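Local atomic coordinates of BIFUNCTIONAL PROTEIN Proline utilization A (PutA) (PDB entry 5UX5), a protein that probably oxidises proline to glutamate in two steps, joining an FAD-dependent proline dehydrogenase and an NAD-dependent aldehyde dehydrogenase in one polypeptide. Residues T497-V502 with G655-S660; E622-A627 with L646-E651; L678-G681 with E685-I688; N687-T692 with V907-T912. All coordinates share one frame; numbering follows the deposited sequence.

Contact 1. Residues T497-V502 with G655-S660; sequences TDVEEV and GRRLMS. With NAD (nicotinamide-adenine-dinucleotide), chain F.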
# COMPACT_ATOMS: atom_id res chain seq x y z
N THR A 497 39.90 4.20 -4.49
CA THR A 497 40.70 3.98 -3.28
C THR A 497 41.74 5.05 -3.04
O THR A 497 42.26 5.13 -1.92
CB THR A 497 41.40 2.60 -3.30
OG1 THR A 497 42.36 2.53 -4.36
CG2 THR A 497 40.41 1.47 -3.46
N ASP A 498 42.04 5.88 -4.03
CA ASP A 498 43.08 6.91 -3.94
C ASP A 498 42.46 8.23 -3.47
O ASP A 498 41.61 8.81 -4.16
CB ASP A 498 43.77 7.08 -5.29
CG ASP A 498 44.90 8.06 -5.24
OD1 ASP A 498 45.23 8.53 -4.13
OD2 ASP A 498 45.45 8.38 -6.30
N VAL A 499 42.91 8.72 -2.32
CA VAL A 499 42.38 9.97 -1.80
C VAL A 499 42.54 11.10 -2.81
O VAL A 499 41.73 12.03 -2.86
CB VAL A 499 43.01 10.31 -0.43
CG1 VAL A 499 42.44 9.37 0.62
CG2 VAL A 499 44.54 10.21 -0.45
N GLU A 500 43.59 11.04 -3.64
CA GLU A 500 43.82 12.10 -4.62
C GLU A 500 42.79 12.05 -5.73
O GLU A 500 42.59 13.06 -6.41
CB GLU A 500 45.24 12.04 -5.16
CG GLU A 500 46.20 12.98 -4.41
CD GLU A 500 47.64 12.45 -4.31
OE1 GLU A 500 48.35 12.84 -3.35
OE2 GLU A 500 48.06 11.65 -5.18
N GLU A 501 42.17 10.91 -5.97
CA GLU A 501 41.07 10.90 -6.91
C GLU A 501 39.80 11.50 -6.29
O GLU A 501 39.02 12.16 -6.99
CB GLU A 501 40.80 9.48 -7.39
CG GLU A 501 39.96 9.45 -8.64
CD GLU A 501 39.42 8.07 -8.95
OE1 GLU A 501 38.25 8.02 -9.37
OE2 GLU A 501 40.15 7.06 -8.78
N VAL A 502 39.58 11.31 -4.99
CA VAL A 502 38.46 11.97 -4.35
C VAL A 502 38.65 13.48 -4.42
O VAL A 502 37.73 14.23 -4.74
CB VAL A 502 38.29 11.50 -2.89
CG1 VAL A 502 37.18 12.31 -2.22
CG2 VAL A 502 37.95 10.04 -2.85
N GLY A 655 36.94 6.76 1.31
CA GLY A 655 35.61 7.06 1.80
C GLY A 655 35.63 8.10 2.90
O GLY A 655 34.84 9.05 2.89
N ARG A 656 36.54 7.96 3.86
CA ARG A 656 36.65 8.93 4.93
C ARG A 656 37.02 10.30 4.39
O ARG A 656 36.49 11.33 4.82
CB ARG A 656 37.70 8.45 5.95
CG ARG A 656 38.09 9.52 6.93
CD ARG A 656 38.76 8.96 8.16
NE ARG A 656 38.92 10.01 9.17
CZ ARG A 656 39.53 9.82 10.34
NH1 ARG A 656 40.04 8.63 10.64
NH2 ARG A 656 39.60 10.81 11.21
N ARG A 657 37.91 10.32 3.40
CA ARG A 657 38.27 11.57 2.76
C ARG A 657 37.06 12.19 2.08
O ARG A 657 36.88 13.42 2.10
CB ARG A 657 39.42 11.32 1.79
CG ARG A 657 39.92 12.51 1.04
CD ARG A 657 40.36 13.60 2.01
NE ARG A 657 40.76 14.79 1.27
CZ ARG A 657 40.85 16.01 1.79
NH1 ARG A 657 40.55 16.23 3.06
NH2 ARG A 657 41.22 17.02 1.01
N LEU A 658 36.19 11.37 1.49
CA LEU A 658 34.99 11.94 0.88
C LEU A 658 34.04 12.49 1.94
O LEU A 658 33.53 13.61 1.81
CB LEU A 658 34.29 10.92 -0.01
CG LEU A 658 32.98 11.43 -0.62
CD1 LEU A 658 33.23 12.73 -1.33
CD2 LEU A 658 32.47 10.46 -1.60
N MET A 659 33.77 11.73 3.00
CA MET A 659 32.77 12.20 3.96
C MET A 659 33.28 13.35 4.81
O MET A 659 32.48 14.14 5.31
CB MET A 659 32.32 11.08 4.90
CG MET A 659 31.73 9.91 4.20
SD MET A 659 30.48 10.33 2.98
CE MET A 659 30.19 8.68 2.28
N SER A 660 34.59 13.44 5.03
CA SER A 660 35.14 14.52 5.85
C SER A 660 35.59 15.72 5.02
O SER A 660 36.18 16.65 5.56
CB SER A 660 36.31 14.03 6.71
OG SER A 660 37.49 13.83 5.93
PA NAD F . 25.91 1.95 7.12
O1A NAD F . 25.20 2.89 8.15
O2A NAD F . 27.19 1.32 7.76
O5B NAD F . 26.38 2.78 5.87
C5B NAD F . 25.49 3.34 4.94
C4B NAD F . 26.27 4.10 3.86
O4B NAD F . 27.39 4.84 4.38
C3B NAD F . 26.76 3.19 2.78
O3B NAD F . 26.82 3.84 1.56
C2B NAD F . 28.08 2.88 3.35
O2B NAD F . 28.94 2.22 2.49
C1B NAD F . 28.53 4.23 3.80
N9A NAD F . 29.65 4.17 4.74
C8A NAD F . 29.65 3.58 5.99
N7A NAD F . 30.87 3.72 6.56
C5A NAD F . 31.72 4.42 5.69
C6A NAD F . 33.04 4.85 5.74
N6A NAD F . 33.90 4.60 6.87
N1A NAD F . 33.55 5.53 4.69
C2A NAD F . 32.81 5.79 3.58
N3A NAD F . 31.52 5.39 3.50
C4A NAD F . 30.95 4.71 4.52
O3 NAD F . 24.81 0.89 6.66
PN NAD F . 24.98 -0.68 6.33
O1N NAD F . 26.34 -1.25 6.63
O2N NAD F . 24.86 -0.84 4.84
O5D NAD F . 23.81 -1.42 7.16
C5D NAD F . 23.82 -1.27 8.57
C4D NAD F . 22.46 -1.27 9.28
O4D NAD F . 21.60 -0.21 8.94
C3D NAD F . 21.59 -2.46 9.12
O3D NAD F . 22.10 -3.63 9.65
C2D NAD F . 20.45 -1.98 9.93
O2D NAD F . 20.60 -2.43 11.23
C1D NAD F . 20.49 -0.48 9.77
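V502 and V499, on the first turn of helix 499-511, meet L658 and R657 of helix 653-659 through carbon atoms alone. The deeper of these apolar contacts is made by V502, whose CG1 lies 3.8 Å from L658 CA and 3.9 Å from L658 CB, the two side chains crossing at about a right angle. Nearer the solvent, V499 CG1 rests against the base of the arginine, 3.8 Å from R657 CB. With its CG anti to the backbone N (chi1 -179°) and a bend at chi2 (56°), R657 leads its methylenes past V499 and brings its guanidinium to D503, with which it forms a salt bridge.

Polar bonds settle the two helix ends. D498 occupies the N-cap of helix 499-511, its OD1 accepting from E500 N (3.0 Å) from above the carboxylate plane. At the end of the other helix, S660 N and S660 OG reach R656 O from opposite faces of its carbonyl plane.

The far side of helix 653-659 faces the cofactor: G655 CA is 3.6 Å from adenine C2A, and M659 CE approaches N3A. A helix lining the adenine pocket in this way belongs to the Rossmann-type NAD-binding domain of aldehyde dehydrogenases.

Contact 2. Residues E622-A627 with L646-E651; sequences EVRRCA and LMHTDE. With NAD (nicotinamide-adenine-dinucleotide), chain F.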
# COMPACT_ATOMS: atom_id res chain seq x y z
N GLU A 622 26.75 -3.13 -1.27
CA GLU A 622 25.97 -4.29 -1.71
C GLU A 622 25.19 -4.01 -2.99
O GLU A 622 24.75 -4.97 -3.63
CB GLU A 622 24.97 -4.71 -0.62
CG GLU A 622 25.54 -5.29 0.68
CD GLU A 622 26.06 -4.21 1.64
OE1 GLU A 622 25.91 -3.01 1.34
OE2 GLU A 622 26.58 -4.56 2.72
N VAL A 623 24.98 -2.75 -3.37
CA VAL A 623 24.04 -2.48 -4.46
C VAL A 623 24.65 -1.53 -5.48
O VAL A 623 23.96 -0.66 -6.02
CB VAL A 623 22.70 -1.95 -3.93
CG1 VAL A 623 21.90 -3.08 -3.31
CG2 VAL A 623 22.92 -0.88 -2.91
N ARG A 624 25.91 -1.76 -5.84
CA ARG A 624 26.60 -0.84 -6.73
C ARG A 624 26.05 -0.91 -8.14
O ARG A 624 26.12 0.07 -8.88
CB ARG A 624 28.09 -1.13 -6.73
CG ARG A 624 28.78 -0.75 -5.46
CD ARG A 624 30.25 -0.99 -5.56
NE ARG A 624 30.97 -0.43 -4.41
CZ ARG A 624 31.78 -1.12 -3.61
NH1 ARG A 624 32.02 -2.42 -3.83
NH2 ARG A 624 32.38 -0.50 -2.60
N ARG A 625 25.54 -2.07 -8.56
CA ARG A 625 24.98 -2.11 -9.91
C ARG A 625 23.65 -1.36 -9.97
O ARG A 625 23.30 -0.82 -11.02
CB ARG A 625 24.84 -3.55 -10.43
CG ARG A 625 26.17 -4.19 -10.79
CD ARG A 625 26.07 -5.58 -11.40
NE ARG A 625 25.01 -6.45 -10.87
CZ ARG A 625 25.23 -7.51 -10.09
NH1 ARG A 625 26.47 -7.85 -9.77
NH2 ARG A 625 24.19 -8.25 -9.67
N CYS A 626 22.90 -1.33 -8.86
CA CYS A 626 21.66 -0.55 -8.80
C CYS A 626 21.92 0.93 -9.08
O CYS A 626 21.26 1.55 -9.92
CB CYS A 626 20.98 -0.75 -7.45
SG CYS A 626 20.20 -2.38 -7.23
N ALA A 627 22.91 1.51 -8.40
CA ALA A 627 23.29 2.89 -8.68
C ALA A 627 23.69 3.07 -10.13
O ALA A 627 23.34 4.08 -10.75
CB ALA A 627 24.43 3.32 -7.77
N LEU A 646 29.05 9.82 -9.52
CA LEU A 646 28.88 8.55 -8.81
C LEU A 646 30.25 8.06 -8.40
O LEU A 646 31.11 7.84 -9.26
CB LEU A 646 28.20 7.52 -9.71
CG LEU A 646 27.86 6.09 -9.27
CD1 LEU A 646 26.97 6.03 -8.07
CD2 LEU A 646 27.19 5.38 -10.42
N MET A 647 30.48 7.91 -7.09
CA MET A 647 31.80 7.59 -6.57
C MET A 647 31.72 6.34 -5.69
O MET A 647 31.26 6.41 -4.54
CB MET A 647 32.40 8.76 -5.77
CG MET A 647 32.66 10.05 -6.55
SD MET A 647 33.65 11.30 -5.61
CE MET A 647 35.21 10.45 -5.34
N HIS A 648 32.21 5.21 -6.20
CA HIS A 648 32.29 3.98 -5.41
C HIS A 648 33.57 4.00 -4.56
O HIS A 648 34.52 3.25 -4.79
CB HIS A 648 32.26 2.75 -6.31
CG HIS A 648 31.06 2.66 -7.20
ND1 HIS A 648 29.78 2.56 -6.72
CD2 HIS A 648 30.97 2.61 -8.55
CE1 HIS A 648 28.94 2.47 -7.74
NE2 HIS A 648 29.63 2.50 -8.86
N THR A 649 33.58 4.88 -3.57
CA THR A 649 34.70 4.89 -2.64
C THR A 649 34.60 3.69 -1.72
O THR A 649 33.51 3.16 -1.44
CB THR A 649 34.73 6.17 -1.78
OG1 THR A 649 33.68 6.13 -0.80
CG2 THR A 649 34.56 7.42 -2.63
N ASP A 650 35.76 3.25 -1.24
CA ASP A 650 35.80 2.26 -0.18
C ASP A 650 35.31 2.90 1.11
O ASP A 650 34.85 4.04 1.14
CB ASP A 650 37.21 1.69 -0.02
CG ASP A 650 38.24 2.76 0.24
OD1 ASP A 650 37.86 3.85 0.72
OD2 ASP A 650 39.44 2.51 -0.02
N GLU A 651 35.39 2.14 2.19
CA GLU A 651 35.15 2.61 3.54
C GLU A 651 36.45 2.69 4.32
O GLU A 651 36.47 2.49 5.54
CB GLU A 651 34.15 1.68 4.22
CG GLU A 651 32.80 1.69 3.52
CD GLU A 651 31.73 0.89 4.25
OE1 GLU A 651 30.59 0.80 3.74
OE2 GLU A 651 32.03 0.37 5.35
PA NAD F . 25.91 1.95 7.12
O1A NAD F . 25.20 2.89 8.15
O2A NAD F . 27.19 1.32 7.76
O5B NAD F . 26.38 2.78 5.87
C5B NAD F . 25.49 3.34 4.94
C4B NAD F . 26.27 4.10 3.86
O4B NAD F . 27.39 4.84 4.38
C3B NAD F . 26.76 3.19 2.78
O3B NAD F . 26.82 3.84 1.56
C2B NAD F . 28.08 2.88 3.35
O2B NAD F . 28.94 2.22 2.49
C1B NAD F . 28.53 4.23 3.80
N9A NAD F . 29.65 4.17 4.74
C8A NAD F . 29.65 3.58 5.99
N7A NAD F . 30.87 3.72 6.56
C5A NAD F . 31.72 4.42 5.69
C6A NAD F . 33.04 4.85 5.74
N6A NAD F . 33.90 4.60 6.87
N1A NAD F . 33.55 5.53 4.69
C2A NAD F . 32.81 5.79 3.58
N3A NAD F . 31.52 5.39 3.50
C4A NAD F . 30.95 4.71 4.52
O3 NAD F . 24.81 0.89 6.66
PN NAD F . 24.98 -0.68 6.33
O1N NAD F . 26.34 -1.25 6.63
O2N NAD F . 24.86 -0.84 4.84
O5D NAD F . 23.81 -1.42 7.16
C5D NAD F . 23.82 -1.27 8.57
C4D NAD F . 22.46 -1.27 9.28
O4D NAD F . 21.60 -0.21 8.94
C3D NAD F . 21.59 -2.46 9.12
O3D NAD F . 22.10 -3.63 9.65
C2D NAD F . 20.45 -1.98 9.93
O2D NAD F . 20.60 -2.43 11.23
C1D NAD F . 20.49 -0.48 9.77
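R624 and H648 carry the centre of this contact, the arginine running alongside the imidazole in the opposite direction. Its extended chain passes ND1, with R624 CG 3.7 Å and R624 CD 3.8 Å from H648 ND1. The guanidinium stands at 79° to the ring plane, so the two groups do not stack, and R624 NH2 stays 4.0 Å from T649 O, near the guanidinium plane but too far for a bond. One helical turn on, A627 CB packs against L646 CD1 at 3.7 Å, closing the apolar end.

Several groups fix this pair in place. W493 serves both residues, in a cation-pi contact with R624 and edge-to-face with the ring of H648, while H648 NE2 is hydrogen-bonded to E628 on the same helix as R624. The chain turns sharply at H648, the centre of an inverse gamma turn, and H648 and D650 both make backbone bonds to I496. Beyond it, in the loop just before E651, T649 OG1 donates to D650 O in the carbonyl plane, on a lone pair.

E651 turns to the cofactor. Its extended chain runs over one face of the adenine, with E651 CG 3.7 Å from C5A, and ends at the ribose, where O2B donates to E651 OE1 at 2.5 Å; K618 is also hydrogen-bonded to the NAD. The loop joining strand 644-646, which runs parallel to strand 614-618, to helix 653-659 thus forms part of the adenosine pocket of the Rossmann-type NAD-binding domain.

Contact 3. Residues L678-G681 with E685-I688; sequences LFRG and EMNI. With NAD (nicotinamide-adenine-dinucleotide), chain F.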
# COMPACT_ATOMS: atom_id res chain seq x y z
N LEU A 678 29.99 8.28 13.52
CA LEU A 678 31.33 8.09 12.96
C LEU A 678 31.70 9.25 12.05
O LEU A 678 32.72 9.92 12.27
CB LEU A 678 31.36 6.78 12.19
CG LEU A 678 32.69 6.41 11.56
CD1 LEU A 678 33.64 5.92 12.61
CD2 LEU A 678 32.45 5.38 10.50
N PHE A 679 30.88 9.51 11.03
CA PHE A 679 31.15 10.58 10.07
C PHE A 679 31.34 11.91 10.79
O PHE A 679 32.32 12.62 10.56
CB PHE A 679 30.00 10.71 9.06
CG PHE A 679 29.86 9.55 8.08
CD1 PHE A 679 30.74 8.48 8.10
CD2 PHE A 679 28.84 9.55 7.14
CE1 PHE A 679 30.60 7.42 7.18
CE2 PHE A 679 28.69 8.52 6.22
CZ PHE A 679 29.58 7.45 6.24
N ARG A 680 30.41 12.23 11.69
CA ARG A 680 30.45 13.54 12.33
C ARG A 680 31.68 13.68 13.21
O ARG A 680 32.29 14.75 13.26
CB ARG A 680 29.16 13.75 13.13
CG ARG A 680 27.87 13.74 12.32
CD ARG A 680 26.69 13.93 13.24
NE ARG A 680 26.54 15.32 13.71
CZ ARG A 680 25.66 15.71 14.63
NH1 ARG A 680 24.86 14.84 15.22
NH2 ARG A 680 25.58 16.99 14.95
N GLY A 681 32.11 12.60 13.86
CA GLY A 681 33.36 12.62 14.59
C GLY A 681 34.53 13.14 13.78
O GLY A 681 35.43 13.78 14.32
N GLU A 685 31.50 19.88 12.93
CA GLU A 685 30.63 21.01 12.58
C GLU A 685 29.79 20.75 11.34
O GLU A 685 29.00 21.61 10.95
CB GLU A 685 31.46 22.30 12.37
CG GLU A 685 32.13 22.81 13.64
CD GLU A 685 32.78 24.19 13.50
OE1 GLU A 685 32.28 25.06 12.74
OE2 GLU A 685 33.83 24.38 14.12
N MET A 686 29.87 19.55 10.77
CA MET A 686 29.28 19.30 9.46
C MET A 686 27.76 19.32 9.51
O MET A 686 27.12 18.92 10.48
CB MET A 686 29.77 17.95 8.91
CG MET A 686 29.16 16.73 9.62
SD MET A 686 29.29 15.08 8.86
CE MET A 686 31.02 14.93 8.48
N ASN A 687 27.18 19.79 8.42
CA ASN A 687 25.77 19.60 8.15
C ASN A 687 25.52 18.16 7.71
O ASN A 687 26.03 17.71 6.68
CB ASN A 687 25.35 20.55 7.04
CG ASN A 687 25.43 21.94 7.46
OD1 ASN A 687 24.93 22.31 8.50
ND2 ASN A 687 26.13 22.74 6.67
N ILE A 688 24.71 17.44 8.47
CA ILE A 688 24.35 16.09 8.12
C ILE A 688 22.87 15.94 8.36
O ILE A 688 22.36 16.36 9.39
CB ILE A 688 25.15 15.07 8.96
CG1 ILE A 688 24.78 13.64 8.52
CG2 ILE A 688 24.98 15.38 10.47
CD1 ILE A 688 25.77 12.58 8.94
PA NAD F . 25.91 1.95 7.12
O1A NAD F . 25.20 2.89 8.15
O2A NAD F . 27.19 1.32 7.76
O5B NAD F . 26.38 2.78 5.87
C5B NAD F . 25.49 3.34 4.94
C4B NAD F . 26.27 4.10 3.86
O4B NAD F . 27.39 4.84 4.38
C3B NAD F . 26.76 3.19 2.78
O3B NAD F . 26.82 3.84 1.56
C2B NAD F . 28.08 2.88 3.35
O2B NAD F . 28.94 2.22 2.49
C1B NAD F . 28.53 4.23 3.80
N9A NAD F . 29.65 4.17 4.74
C8A NAD F . 29.65 3.58 5.99
N7A NAD F . 30.87 3.72 6.56
C5A NAD F . 31.72 4.42 5.69
C6A NAD F . 33.04 4.85 5.74
N6A NAD F . 33.90 4.60 6.87
N1A NAD F . 33.55 5.53 4.69
C2A NAD F . 32.81 5.79 3.58
N3A NAD F . 31.52 5.39 3.50
C4A NAD F . 30.95 4.71 4.52
O3 NAD F . 24.81 0.89 6.66
PN NAD F . 24.98 -0.68 6.33
O1N NAD F . 26.34 -1.25 6.63
O2N NAD F . 24.86 -0.84 4.84
O5D NAD F . 23.81 -1.42 7.16
C5D NAD F . 23.82 -1.27 8.57
C4D NAD F . 22.46 -1.27 9.28
O4D NAD F . 21.60 -0.21 8.94
C3D NAD F . 21.59 -2.46 9.12
O3D NAD F . 22.10 -3.63 9.65
C2D NAD F . 20.45 -1.98 9.93
O2D NAD F . 20.60 -2.43 11.23
C1D NAD F . 20.49 -0.48 9.77
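The chain folds back on itself between helix 673-682 and strand 687-691, bringing the CA atoms of R680 and M686 to 6.5 Å. M686 fills the inner corner of this return. Its CG sits between the backbone N and the carbonyl carbon (chi1 72°), and a bend at chi3 (50°) carries the terminal methyl under the helix backbone, M686 CE lying 3.4 Å from F679 O. The sulfur is held against the next residue, with M686 SD 4.0 Å from both R680 CA and R680 CG.

I688, two residues along, meets the arginine chiefly through its CG2 branch. This methyl approaches R680 CD and R680 NE, each at 3.6 Å from I688 CG2, and the two side chains cross obliquely. R680 bends at chi3 (75°) over this methyl, and its NH1 is hydrogen-bonded to S1037 O, so a charged group in buried surroundings finds a backbone acceptor from a distant part of the chain. V895 touches both R680 and I688 and shares in enclosing them.

F679 gives its CB side to M686 and its far edge to the cofactor. The phenyl stands perpendicular to the adenine, CZ lying 3.5 Å from C4A and CE1 3.5 Å from C5A, a T-shaped contact with the phenyl edge on the adenine face. That face is opposite the one taken by E651, which leaves the adenine sandwiched. Helix 673-682 packed on the following strand, with strand 666-670 before it, makes a beta-alpha-beta crossover of the Rossmann-type NAD-binding fold.

Contact 4. Residues N687-T692 with V907-T912; sequences NIHAET and VAQLGT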
# COMPACT_ATOMS: atom_id res chain seq x y z
N ASN A 687 27.18 19.79 8.42
CA ASN A 687 25.77 19.60 8.15
C ASN A 687 25.52 18.16 7.71
O ASN A 687 26.03 17.71 6.68
CB ASN A 687 25.35 20.55 7.04
CG ASN A 687 25.43 21.94 7.46
OD1 ASN A 687 24.93 22.31 8.50
ND2 ASN A 687 26.13 22.74 6.67
N ILE A 688 24.71 17.44 8.47
CA ILE A 688 24.35 16.09 8.12
C ILE A 688 22.87 15.94 8.36
O ILE A 688 22.36 16.36 9.39
CB ILE A 688 25.15 15.07 8.96
CG1 ILE A 688 24.78 13.64 8.52
CG2 ILE A 688 24.98 15.38 10.47
CD1 ILE A 688 25.77 12.58 8.94
N HIS A 689 22.17 15.33 7.41
CA HIS A 689 20.76 14.99 7.54
C HIS A 689 20.62 13.49 7.39
O HIS A 689 20.80 12.96 6.29
CB HIS A 689 19.97 15.72 6.48
CG HIS A 689 20.29 17.17 6.43
ND1 HIS A 689 19.61 18.10 7.19
CD2 HIS A 689 21.25 17.85 5.77
CE1 HIS A 689 20.11 19.29 6.96
NE2 HIS A 689 21.11 19.17 6.11
N ALA A 690 20.33 12.79 8.48
CA ALA A 690 20.41 11.33 8.49
C ALA A 690 19.11 10.69 8.94
O ALA A 690 18.50 11.11 9.93
CB ALA A 690 21.55 10.86 9.39
N GLU A 691 18.68 9.68 8.19
CA GLU A 691 17.58 8.80 8.56
C GLU A 691 18.21 7.48 8.98
O GLU A 691 19.02 6.92 8.25
CB GLU A 691 16.60 8.66 7.39
N THR A 692 17.92 7.03 10.21
CA THR A 692 18.73 6.01 10.88
C THR A 692 17.88 4.95 11.60
O THR A 692 18.03 4.71 12.79
CB THR A 692 19.69 6.63 11.91
OG1 THR A 692 18.95 7.34 12.92
CG2 THR A 692 20.67 7.59 11.26
N VAL A 907 14.07 20.07 0.58
CA VAL A 907 14.99 20.82 -0.27
C VAL A 907 15.54 22.05 0.45
O VAL A 907 16.74 22.32 0.41
CB VAL A 907 14.28 21.21 -1.57
CG1 VAL A 907 15.10 22.27 -2.28
CG2 VAL A 907 14.04 19.98 -2.45
N ALA A 908 14.67 22.79 1.15
CA ALA A 908 15.08 24.03 1.80
C ALA A 908 16.16 23.86 2.87
O ALA A 908 16.74 24.87 3.29
CB ALA A 908 13.86 24.72 2.42
N GLN A 909 16.47 22.63 3.32
CA GLN A 909 17.57 22.42 4.25
C GLN A 909 18.93 22.47 3.57
O GLN A 909 19.94 22.62 4.26
CB GLN A 909 17.46 21.08 4.96
CG GLN A 909 16.24 20.90 5.80
CD GLN A 909 16.24 19.59 6.57
OE1 GLN A 909 15.71 19.51 7.68
NE2 GLN A 909 16.82 18.56 5.97
N LEU A 910 18.97 22.31 2.25
CA LEU A 910 20.26 22.11 1.58
C LEU A 910 20.88 23.45 1.21
O LEU A 910 21.32 23.71 0.09
CB LEU A 910 20.09 21.20 0.37
CG LEU A 910 19.63 19.78 0.80
CD1 LEU A 910 19.63 18.82 -0.35
CD2 LEU A 910 20.49 19.22 1.97
N GLY A 911 20.92 24.32 2.21
CA GLY A 911 21.48 25.64 2.01
C GLY A 911 21.35 26.43 3.28
O GLY A 911 21.22 25.88 4.38
N THR A 912 21.36 27.75 3.13
CA THR A 912 21.26 28.64 4.28
C THR A 912 20.30 29.76 3.95
O THR A 912 20.19 30.15 2.79
CB THR A 912 22.62 29.21 4.65
OG1 THR A 912 23.28 29.65 3.46
CG2 THR A 912 23.47 28.13 5.34
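Strand 687-691 of the NAD-binding domain's sheet presents H689 to the turn that leads into strand 911-915, where Q909 and L910 receive it. The H689 and Q909 side chains run antiparallel alongside one another, ring and amide planes 32° apart. H689 ND1 comes within 3.1 Å of Q909 NE2, but the angle is poor and the pair is a close approach, not a hydrogen bond. The amide is held from elsewhere, Q909 OE1 accepting from A899 N, which probably helps to set how it lies beside the ring. Lower on the same chain, Q909 CB meets H689 CE1 at 3.8 Å. L910 starts away from the strand, yet its CD2 returns to 4.1 Å from H689 CD2. L910 is the centre of an inverse gamma turn, and L910 N is bonded to V907 O (2.9 Å), so the backbone here is tightly curled.

H689 makes backbone bonds to I667 and L669 of strand 666-670, the parallel neighbour, while A690 bonds to V895 on the antiparallel side. L910 also touches I668 of strand 666-670 and packs on S608 and A611 of helix 599-611; V907 continues the apolar surface to helix 550-574.

Overall arrangement
All four contacts fall within the aldehyde dehydrogenase part of the chain. From the N terminus, contact 1 closes a loop of about 150 residues, bringing helix 499-511 onto helix 653-659, and the much shorter loop of contact 2 is nested inside it. They touch where G655 N meets D650 OD1, a probable hydrogen bond. Contact 3 follows in series as a local return, and M659 links it to contact 1 by packing on both F679 and M686. Contact 4 begins on the strand where contact 3 ends, sharing N687 and I688, and spans over 200 residues to 907-912. Contacts 1 to 3 all border the adenosine half of the NAD; contact 4 lies farther off, with the side chain of H689 about 13 Å from the NAD.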